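Local coordinates for protein alpha-L-rhamnosidase (Aspergillus terreus, PDB 6GSZ) that probably hydrolyses terminal non-reducing alpha-L-rhamnose residues from alpha-L-rhamnosides, as a calcium-binding, glycosylated fungal glycosidase built from several domains, at residues Val25-Asp30 against Val63-Pro68; Glu158-Asp163 against Gly277-Gly282; Ala594-Tyr599 against Met651-Gln656. All blocks are in the same frame, centred on the assembly; numbering follows the deposited sequence. Where two conformers were deposited one is given.

Contact 1: residues Val25-Asp30 against Val63-Pro68. With CA (calcium ion), chain T; CA (calcium ion), chain I.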
loop_
_atom_site.group_PDB
_atom_site.type_symbol
_atom_site.label_atom_id
_atom_site.label_comp_id
_atom_site.label_asym_id
_atom_site.label_seq_id
_atom_site.Cartn_x
_atom_site.Cartn_y
_atom_site.Cartn_z
ATOM N N VAL A 25 -12.927 7.044 -17.390
ATOM C CA VAL A 25 -12.865 8.390 -16.875
ATOM C C VAL A 25 -13.735 8.475 -15.624
ATOM O O VAL A 25 -14.846 7.956 -15.593
ATOM C CB VAL A 25 -13.307 9.423 -17.938
ATOM C CG1 VAL A 25 -13.040 10.836 -17.461
ATOM C CG2 VAL A 25 -12.643 9.135 -19.286
ATOM N N SER A 26 -13.268 9.218 -14.639
ATOM C CA SER A 26 -13.998 9.497 -13.397
ATOM C C SER A 26 -13.839 10.967 -13.017
ATOM O O SER A 26 -12.806 11.558 -13.293
ATOM C CB SER A 26 -13.500 8.658 -12.240
ATOM O OG SER A 26 -13.523 7.275 -12.521
ATOM N N TRP A 27 -14.853 11.539 -12.380
ATOM C CA TRP A 27 -14.709 12.871 -11.846
ATOM C C TRP A 27 -15.276 12.912 -10.444
ATOM O O TRP A 27 -16.383 12.425 -10.206
ATOM C CB TRP A 27 -15.354 13.917 -12.766
ATOM C CG TRP A 27 -16.724 13.559 -13.272
ATOM C CD1 TRP A 27 -17.944 13.989 -12.817
ATOM C CD2 TRP A 27 -16.985 12.803 -14.455
ATOM N NE1 TRP A 27 -18.920 13.480 -13.618
ATOM C CE2 TRP A 27 -18.386 12.766 -14.633
ATOM C CE3 TRP A 27 -16.156 12.146 -15.384
ATOM C CZ2 TRP A 27 -18.962 12.091 -15.690
ATOM C CZ3 TRP A 27 -16.727 11.478 -16.438
ATOM C CH2 TRP A 27 -18.129 11.451 -16.589
ATOM N N ARG A 28 -14.584 13.596 -9.560
ATOM C CA ARG A 28 -15.049 13.843 -8.217
ATOM C C ARG A 28 -15.652 15.253 -8.130
ATOM O O ARG A 28 -15.204 16.165 -8.799
ATOM C CB ARG A 28 -13.823 13.620 -7.339
ATOM C CG ARG A 28 -14.104 13.508 -5.858
ATOM C CD ARG A 28 -12.794 13.084 -5.225
ATOM N NE ARG A 28 -12.689 11.634 -5.113
ATOM C CZ ARG A 28 -11.575 10.962 -4.895
ATOM N NH1 ARG A 28 -11.658 9.769 -4.325
ATOM N NH2 ARG A 28 -10.406 11.465 -5.255
ATOM N N PHE A 29 -16.664 15.410 -7.276
ATOM C CA PHE A 29 -17.362 16.654 -7.092
ATOM C C PHE A 29 -16.928 17.346 -5.806
ATOM O O PHE A 29 -16.526 16.691 -4.811
ATOM C CB PHE A 29 -18.860 16.381 -7.005
ATOM C CG PHE A 29 -19.469 15.763 -8.234
ATOM C CD1 PHE A 29 -19.744 16.524 -9.366
ATOM C CD2 PHE A 29 -19.738 14.405 -8.270
ATOM C CE1 PHE A 29 -20.350 15.954 -10.472
ATOM C CE2 PHE A 29 -20.282 13.830 -9.405
ATOM C CZ PHE A 29 -20.616 14.606 -10.490
ATOM N N ASP A 30 -17.066 18.672 -5.814
ATOM C CA ASP A 30 -16.911 19.509 -4.611
ATOM C C ASP A 30 -18.140 20.426 -4.555
ATOM O O ASP A 30 -18.595 20.915 -5.544
ATOM C CB ASP A 30 -15.578 20.265 -4.644
ATOM C CG ASP A 30 -15.185 21.037 -3.400
ATOM O OD1 ASP A 30 -15.873 20.949 -2.342
ATOM O OD2 ASP A 30 -14.166 21.720 -3.498
ATOM N N VAL A 63 -18.246 7.658 -12.362
ATOM C CA VAL A 63 -17.088 6.861 -11.963
ATOM C C VAL A 63 -16.850 5.762 -12.988
ATOM O O VAL A 63 -17.701 4.905 -13.227
ATOM C CB VAL A 63 -17.307 6.243 -10.565
ATOM C CG1 VAL A 63 -16.131 5.329 -10.189
ATOM C CG2 VAL A 63 -17.508 7.315 -9.515
ATOM N N LEU A 64 -15.630 5.781 -13.538
ATOM C CA LEU A 64 -15.171 4.726 -14.472
ATOM C C LEU A 64 -16.131 4.576 -15.672
ATOM O O LEU A 64 -16.464 3.439 -16.096
ATOM C CB LEU A 64 -14.941 3.420 -13.709
ATOM C CG LEU A 64 -13.834 3.495 -12.641
ATOM C CD1 LEU A 64 -13.914 2.287 -11.704
ATOM C CD2 LEU A 64 -12.422 3.594 -13.222
ATOM N N VAL A 65 -16.467 5.722 -16.272
ATOM C CA VAL A 65 -17.300 5.736 -17.474
ATOM C C VAL A 65 -16.411 5.475 -18.683
ATOM O O VAL A 65 -15.181 5.580 -18.591
ATOM C CB VAL A 65 -18.071 7.060 -17.636
ATOM C CG1 VAL A 65 -18.795 7.453 -16.337
ATOM C CG2 VAL A 65 -17.187 8.187 -18.126
ATOM N N PRO A 66 -16.964 5.076 -19.843
ATOM C CA PRO A 66 -16.132 4.760 -20.989
ATOM C C PRO A 66 -15.360 5.924 -21.607
ATOM O O PRO A 66 -15.762 7.074 -21.542
ATOM C CB PRO A 66 -17.119 4.204 -22.020
ATOM C CG PRO A 66 -18.325 3.793 -21.203
ATOM C CD PRO A 66 -18.386 4.830 -20.093
ATOM N N TRP A 67 -14.154 5.593 -22.104
ATOM C CA TRP A 67 -13.463 6.534 -22.983
ATOM C C TRP A 67 -14.368 6.831 -24.179
ATOM O O TRP A 67 -14.814 5.893 -24.818
ATOM C CB TRP A 67 -12.151 5.898 -23.431
ATOM C CG TRP A 67 -11.367 6.743 -24.391
ATOM C CD1 TRP A 67 -11.171 6.503 -25.731
ATOM C CD2 TRP A 67 -10.700 7.975 -24.088
ATOM N NE1 TRP A 67 -10.430 7.519 -26.285
ATOM C CE2 TRP A 67 -10.118 8.423 -25.302
ATOM C CE3 TRP A 67 -10.558 8.741 -22.930
ATOM C CZ2 TRP A 67 -9.422 9.624 -25.367
ATOM C CZ3 TRP A 67 -9.855 9.919 -23.003
ATOM C CH2 TRP A 67 -9.298 10.353 -24.212
ATOM N N PRO A 68 -14.669 8.097 -24.470
ATOM C CA PRO A 68 -15.667 8.395 -25.510
ATOM C C PRO A 68 -15.148 8.588 -26.936
ATOM O O PRO A 68 -15.899 8.707 -27.869
ATOM C CB PRO A 68 -16.247 9.735 -25.022
ATOM C CG PRO A 68 -15.042 10.409 -24.372
ATOM C CD PRO A 68 -14.318 9.276 -23.660
HETATM CA CA CA T . -15.915 20.673 -0.024
HETATM CA CA CA I . -19.485 3.518 -12.844
HETATM O O HOH W 1 -18.643 2.246 -14.750
HETATM O O HOH W 2 -17.965 2.024 -11.648
HETATM O O HOH W 3 -20.180 3.799 -10.566
HETATM O O HOH W 4 -21.287 1.925 -12.721
HETATM O O HOH W 5 -15.393 18.858 -0.515
#

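Contact 2: residues Glu158-Asp163 against Gly277-Gly282. With CA (calcium ion), chain B.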
loop_
_atom_site.group_PDB
_atom_site.type_symbol
_atom_site.label_atom_id
_atom_site.label_comp_id
_atom_site.label_asym_id
_atom_site.label_seq_id
_atom_site.Cartn_x
_atom_site.Cartn_y
_atom_site.Cartn_z
ATOM N N GLU A 158 18.235 5.630 -11.207
ATOM C CA GLU A 158 18.095 7.066 -11.056
ATOM C C GLU A 158 18.706 7.703 -12.297
ATOM O O GLU A 158 19.915 7.531 -12.531
ATOM C CB GLU A 158 18.813 7.593 -9.823
ATOM C CG GLU A 158 18.697 9.072 -9.616
ATOM C CD GLU A 158 19.171 9.528 -8.233
ATOM O OE1 GLU A 158 19.744 8.702 -7.476
ATOM O OE2 GLU A 158 18.937 10.685 -7.897
ATOM N N ALA A 159 17.928 8.431 -13.086
ATOM C CA ALA A 159 18.349 9.043 -14.331
ATOM C C ALA A 159 18.513 10.555 -14.195
ATOM O O ALA A 159 17.813 11.222 -13.438
ATOM C CB ALA A 159 17.381 8.752 -15.451
ATOM N N ARG A 160 19.507 11.070 -14.930
ATOM C CA ARG A 160 19.781 12.508 -15.004
ATOM C C ARG A 160 19.952 12.873 -16.482
ATOM O O ARG A 160 20.621 12.148 -17.242
ATOM C CB ARG A 160 21.062 12.881 -14.249
ATOM C CG ARG A 160 21.107 12.420 -12.799
ATOM C CD ARG A 160 22.296 12.885 -11.982
ATOM N NE ARG A 160 22.109 14.296 -11.656
ATOM C CZ ARG A 160 21.333 14.765 -10.672
ATOM N NH1 ARG A 160 20.677 13.928 -9.884
ATOM N NH2 ARG A 160 21.225 16.073 -10.482
ATOM N N ILE A 161 19.426 14.027 -16.890
ATOM C CA ILE A 161 19.645 14.535 -18.218
ATOM C C ILE A 161 20.263 15.921 -18.069
ATOM O O ILE A 161 19.688 16.796 -17.402
ATOM C CB ILE A 161 18.364 14.599 -19.049
ATOM C CG1 ILE A 161 17.907 13.187 -19.400
ATOM C CG2 ILE A 161 18.578 15.435 -20.314
ATOM C CD1 ILE A 161 16.491 13.149 -20.024
ATOM N N ASN A 162 21.482 16.107 -18.603
ATOM C CA ASN A 162 22.217 17.366 -18.417
ATOM C C ASN A 162 22.293 17.768 -16.929
ATOM O O ASN A 162 22.036 18.926 -16.574
ATOM C CB ASN A 162 21.618 18.460 -19.297
ATOM C CG ASN A 162 21.561 18.077 -20.761
ATOM O OD1 ASN A 162 22.547 17.564 -21.301
ATOM N ND2 ASN A 162 20.467 18.355 -21.455
ATOM N N ASP A 163 22.625 16.787 -16.069
ATOM C CA ASP A 163 22.735 16.926 -14.598
ATOM C C ASP A 163 21.452 17.419 -13.917
ATOM O O ASP A 163 21.527 17.988 -12.827
ATOM C CB ASP A 163 23.911 17.811 -14.166
ATOM C CG ASP A 163 24.305 17.589 -12.699
ATOM O OD1 ASP A 163 24.124 16.425 -12.150
ATOM O OD2 ASP A 163 24.773 18.560 -12.098
ATOM N N GLY A 277 30.180 16.048 -13.516
ATOM C CA GLY A 277 29.939 16.264 -14.930
ATOM C C GLY A 277 29.600 15.000 -15.717
ATOM O O GLY A 277 29.416 15.087 -16.920
ATOM N N TRP A 278 29.512 13.824 -15.074
ATOM C CA TRP A 278 29.304 12.604 -15.831
ATOM C C TRP A 278 27.970 12.579 -16.579
ATOM O O TRP A 278 27.830 11.788 -17.511
ATOM C CB TRP A 278 29.502 11.375 -14.936
ATOM C CG TRP A 278 28.387 11.118 -13.978
ATOM C CD1 TRP A 278 28.239 11.661 -12.735
ATOM C CD2 TRP A 278 27.289 10.225 -14.164
ATOM N NE1 TRP A 278 27.103 11.180 -12.135
ATOM C CE2 TRP A 278 26.527 10.278 -12.981
ATOM C CE3 TRP A 278 26.905 9.354 -15.180
ATOM C CZ2 TRP A 278 25.388 9.507 -12.796
ATOM C CZ3 TRP A 278 25.803 8.550 -14.973
ATOM C CH2 TRP A 278 25.037 8.658 -13.818
ATOM N N SER A 279 26.964 13.332 -16.116
ATOM C CA SER A 279 25.689 13.390 -16.805
ATOM C C SER A 279 25.552 14.643 -17.675
ATOM O O SER A 279 24.451 15.053 -17.982
ATOM C CB SER A 279 24.523 13.243 -15.844
ATOM O OG SER A 279 24.361 14.381 -15.021
ATOM N N GLN A 280 26.690 15.250 -18.063
ATOM C CA GLN A 280 26.721 16.417 -18.910
ATOM C C GLN A 280 27.695 16.205 -20.070
ATOM O O GLN A 280 28.576 15.350 -20.045
ATOM C CB GLN A 280 27.156 17.646 -18.126
ATOM C CG GLN A 280 26.109 18.050 -17.111
ATOM C CD GLN A 280 26.686 18.872 -15.993
ATOM O OE1 GLN A 280 27.257 18.347 -15.021
ATOM N NE2 GLN A 280 26.517 20.167 -16.129
ATOM N N VAL A 281 27.491 16.980 -21.120
ATOM C CA VAL A 281 28.404 16.893 -22.285
ATOM C C VAL A 281 29.785 17.447 -21.942
ATOM O O VAL A 281 29.987 18.107 -20.936
ATOM C CB VAL A 281 27.825 17.579 -23.525
ATOM C CG1 VAL A 281 26.510 16.957 -23.865
ATOM C CG2 VAL A 281 27.695 19.082 -23.355
ATOM N N GLY A 282 30.747 17.106 -22.791
ATOM C CA GLY A 282 32.110 17.591 -22.611
ATOM C C GLY A 282 32.834 16.886 -21.483
ATOM O O GLY A 282 33.880 17.359 -21.010
HETATM CA CA CA B . 20.080 9.034 -5.205
HETATM O O HOH W 6 25.056 18.641 -20.803
HETATM O O HOH W 7 21.723 9.918 -5.951
HETATM O O HOH W 8 20.292 10.447 -3.490
#

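Contact 3: residues Ala594-Tyr599 against Met651-Gln656. With NAG (2-acetamido-2-deoxy-beta-D-glucopyranose), chain E.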
loop_
_atom_site.group_PDB
_atom_site.type_symbol
_atom_site.label_atom_id
_atom_site.label_comp_id
_atom_site.label_asym_id
_atom_site.label_seq_id
_atom_site.Cartn_x
_atom_site.Cartn_y
_atom_site.Cartn_z
ATOM N N ALA A 594 -1.536 -21.584 18.747
ATOM C CA ALA A 594 -2.662 -20.774 19.201
ATOM C C ALA A 594 -3.574 -21.586 20.110
ATOM O O ALA A 594 -3.561 -22.831 20.140
ATOM C CB ALA A 594 -3.441 -20.236 18.031
ATOM N N THR A 595 -4.462 -20.834 20.769
ATOM C CA THR A 595 -5.485 -21.429 21.643
ATOM C C THR A 595 -6.716 -21.912 20.863
ATOM O O THR A 595 -7.618 -22.535 21.448
ATOM C CB THR A 595 -5.913 -20.471 22.766
ATOM O OG1 THR A 595 -6.511 -19.319 22.169
ATOM C CG2 THR A 595 -4.766 -20.068 23.673
ATOM N N THR A 596 -6.794 -21.583 19.583
ATOM C CA THR A 596 -7.881 -22.015 18.713
ATOM C C THR A 596 -7.341 -23.006 17.680
ATOM O O THR A 596 -6.309 -22.742 17.062
ATOM C CB THR A 596 -8.516 -20.823 17.973
ATOM O OG1 THR A 596 -8.806 -19.792 18.924
ATOM C CG2 THR A 596 -9.794 -21.206 17.256
ATOM N N ASN A 597 -8.024 -24.126 17.496
ATOM C CA ASN A 597 -7.633 -25.173 16.553
ATOM C C ASN A 597 -7.441 -24.580 15.145
ATOM O O ASN A 597 -8.287 -23.827 14.631
ATOM C CB ASN A 597 -8.643 -26.313 16.561
ATOM C CG ASN A 597 -8.292 -27.431 15.622
ATOM O OD1 ASN A 597 -8.503 -27.329 14.409
ATOM N ND2 ASN A 597 -7.701 -28.473 16.182
ATOM N N LYS A 598 -6.320 -24.947 14.506
ATOM C CA LYS A 598 -5.943 -24.390 13.210
ATOM C C LYS A 598 -6.953 -24.740 12.118
ATOM O O LYS A 598 -7.105 -23.963 11.165
ATOM C CB LYS A 598 -4.538 -24.869 12.792
ATOM C CG LYS A 598 -3.424 -24.322 13.642
ATOM C CD LYS A 598 -2.077 -24.890 13.254
ATOM C CE LYS A 598 -0.964 -24.147 13.944
ATOM N NZ LYS A 598 0.306 -24.266 13.213
ATOM N N TYR A 599 -7.599 -25.903 12.231
ATOM C CA TYR A 599 -8.565 -26.374 11.225
ATOM C C TYR A 599 -9.951 -25.766 11.467
ATOM O O TYR A 599 -10.673 -25.546 10.478
ATOM C CB TYR A 599 -8.547 -27.915 11.130
ATOM C CG TYR A 599 -7.160 -28.399 10.811
ATOM C CD1 TYR A 599 -6.561 -28.130 9.590
ATOM C CD2 TYR A 599 -6.402 -29.015 11.779
ATOM C CE1 TYR A 599 -5.245 -28.480 9.329
ATOM C CE2 TYR A 599 -5.094 -29.392 11.525
ATOM C CZ TYR A 599 -4.511 -29.102 10.310
ATOM O OH TYR A 599 -3.203 -29.431 10.095
ATOM N N MET A 651 -18.673 -23.998 20.891
ATOM C CA MET A 651 -17.551 -24.182 19.986
ATOM C C MET A 651 -16.540 -25.169 20.591
ATOM O O MET A 651 -16.359 -25.209 21.821
ATOM C CB MET A 651 -16.847 -22.853 19.743
ATOM C CG MET A 651 -17.711 -21.845 18.996
ATOM S SD MET A 651 -18.454 -22.440 17.457
ATOM C CE MET A 651 -16.986 -22.936 16.579
ATOM N N ALA A 652 -15.834 -25.904 19.717
ATOM C CA ALA A 652 -14.783 -26.819 20.159
ATOM C C ALA A 652 -13.746 -26.068 21.018
ATOM O O ALA A 652 -13.260 -26.602 22.024
ATOM C CB ALA A 652 -14.137 -27.486 18.965
ATOM N N ASN A 653 -13.435 -24.832 20.628
ATOM C CA ASN A 653 -12.600 -23.918 21.431
ATOM C C ASN A 653 -13.382 -22.630 21.702
ATOM O O ASN A 653 -13.652 -21.850 20.791
ATOM C CB ASN A 653 -11.270 -23.597 20.732
ATOM C CG ASN A 653 -10.581 -24.824 20.195
ATOM O OD1 ASN A 653 -10.279 -24.866 19.022
ATOM N ND2 ASN A 653 -10.353 -25.822 21.051
ATOM N N GLU A 654 -13.721 -22.406 22.973
ATOM C CA GLU A 654 -14.444 -21.207 23.394
ATOM C C GLU A 654 -13.443 -20.088 23.722
ATOM O O GLU A 654 -13.160 -19.771 24.858
ATOM C CB GLU A 654 -15.347 -21.541 24.581
ATOM C CG GLU A 654 -16.573 -22.370 24.224
ATOM C CD GLU A 654 -17.807 -21.556 23.834
ATOM O OE1 GLU A 654 -18.116 -20.619 24.566
ATOM O OE2 GLU A 654 -18.409 -21.849 22.739
ATOM N N THR A 655 -12.895 -19.529 22.647
ATOM C CA THR A 655 -11.887 -18.492 22.642
ATOM C C THR A 655 -12.417 -17.303 21.849
ATOM O O THR A 655 -13.447 -17.396 21.167
ATOM C CB THR A 655 -10.609 -18.997 21.977
ATOM O OG1 THR A 655 -10.905 -19.364 20.617
ATOM C CG2 THR A 655 -10.017 -20.179 22.720
ATOM N N GLN A 656 -11.752 -16.163 21.974
ATOM C CA GLN A 656 -12.180 -14.994 21.250
ATOM C C GLN A 656 -12.266 -15.308 19.754
ATOM O O GLN A 656 -13.260 -14.965 19.114
ATOM C CB GLN A 656 -11.301 -13.796 21.569
ATOM C CG GLN A 656 -11.487 -13.295 22.988
ATOM C CD GLN A 656 -10.711 -12.033 23.269
ATOM O OE1 GLN A 656 -10.427 -11.237 22.364
ATOM N NE2 GLN A 656 -10.345 -11.868 24.540
HETATM C C1 NAG E . -9.733 -27.056 20.618
HETATM C C2 NAG E . -8.779 -27.613 21.638
HETATM C C3 NAG E . -8.242 -28.981 21.202
HETATM C C4 NAG E . -9.324 -29.952 20.738
HETATM C C5 NAG E . -10.180 -29.248 19.664
HETATM C C6 NAG E . -11.296 -30.109 19.067
HETATM C C7 NAG E . -6.843 -26.293 20.756
HETATM C C8 NAG E . -5.767 -25.342 21.115
HETATM N N2 NAG E . -7.692 -26.650 21.779
HETATM O O3 NAG E . -7.513 -29.493 22.282
HETATM O O4 NAG E . -8.674 -30.997 20.016
HETATM O O5 NAG E . -10.699 -28.047 20.225
HETATM O O6 NAG E . -12.152 -30.551 20.123
HETATM O O7 NAG E . -6.875 -26.682 19.573
#

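Contact 1: residues Val25-Asp30 against Val63-Pro68
V25 and V65 face each other as an antiparallel hydrogen-bonded pair, the single beta bridge between strand 25-30 and the loop 63-68. V25 N donates to V65 O at 2.9 Å, and V65 N returns a bond of 2.8 Å to V25 O. A third polar link runs from backbone to side chain: L64 N donates to S26 OG at 2.8 Å with an N-H...O angle of 154°. The hydroxyl is placed for this by a chi1 of -55°, which sets OG anti to the carbonyl carbon of S26. L64 and V65 both face V25, a G1 beta bulge with L64 in the left-handed region. The bridge ties the loop after strand 53-58 to the edge of strand 25-30 within the N-terminal immunoglobulin-like domain. Apolar contact joins two buried side chains: V65 CG2 meets W27 CZ3 at 3.7 Å, the two crossing at about a right angle. The indole NE1 of W27 is held by Q38. V25 CG2 comes to the edge of the W67 ring, 4.2 Å from CE3. Metal ligation marks both segments. V63 O binds one calcium ion at 2.3 Å beside four waters and D61, and one of those waters also donates to L64 O; D30 OD1 binds a second calcium ion, at the far end of the strand.

Contact 2: residues Glu158-Asp163 against Gly277-Gly282
S279 points its side chain into the bend formed by R160 and D163, with OG 3.0 Å from D163 CA and 3.7 Å from R160 CB. This hydroxyl lies at the edge of the R160 guanidinium, near its plane. The arginine chain bends at chi3 (75°) and grips D163 side-on: NE makes a salt bridge of 3.0 Å to OD1, on the anti side of the carboxylate, while NH2 reaches D163 O from above the carbonyl plane. This clasp fixes the strand-end turn that S279 rests against. Q280 lies across D163, its CD 3.5 Å from D163 CB and its amide plane 23° from the carboxylate plane. Backbone support is slight, a weak hydrogen bond of 3.2 Å from D163 N to S279 O, and a water joins N162 OD1 to V281 N, N198 and A199 also holding the N162 amide. S279 is a corner of a type I beta turn from G277 to Q280. E158 OE1 of the strand binds a calcium ion with S392. In the galactose-binding-like alpha-L-rhamnosidase N-terminal domain, the contact sets the loop between strands 266-270 and 291-294 against the end of strand 156-161; W278 and V281 also touch strands 196-205 and 132-140.

Contact 3: residues Ala594-Tyr599 against Met651-Gln656
T655 and T596 meet through their hydroxyls, T655 OG1 donating to T596 OG1 at 2.7 Å. Beside them N597 N donates to N653 OD1 at 2.8 Å, with an almost straight N-H...O angle of 169° although the donor sits above the amide carbonyl plane. The T655 methyl CG2 packs against two oxygens of T595, O at 3.6 Å and OG1 at 3.7 Å, the latter a hydroxyl that is itself bonded to D583. In T655 chi1 is 61°, which places OG1 between the backbone N and the carbonyl carbon and CG2 anti to that carbon. The N653 amide has a second role: at its other end ND2 is covalently joined to C1 of an N-acetylglucosamine, the first sugar of an N-linked glycan. The sugar's acetamido methyl C8 comes to 3.4 Å from T595 O, and its O7 approaches N597 CA, so the glycan root bears on both segments. Further out, helix caps hold the partners. N597 is an N-cap whose OD1 accepts from Y599 N at 2.8 Å and also from L600 N. T655 is likewise an N-cap, its OG1 accepting from G658 N. The contact therefore joins the starts of helices 598-619 and 656-664 of the helical six-hairpin glycosidase domain, with W644 of helix 623-644 touching N597, Y599 and A652.

In the fold
The three contacts follow one another along the chain and fall in different domains, none touching another. The centres of contacts 1 and 2 lie about 40 Å apart, those of contacts 1 and 3 about 47 Å. Contacts 2 and 3, about 62 Å between centres, sit on opposite sides of the chain's centre. Contact 1 holds two calcium ligands, contact 2 one, and contact 3 a glycan root. S26 of contact 1 also lines a pocket, with E427, D486 and P808, for 2-(2-methoxyethoxy)ethanol, probably from the crystallisation liquor. The glucose pocket, lined by residues such as D460, E466, W470 and E740, includes no residue of the three contacts.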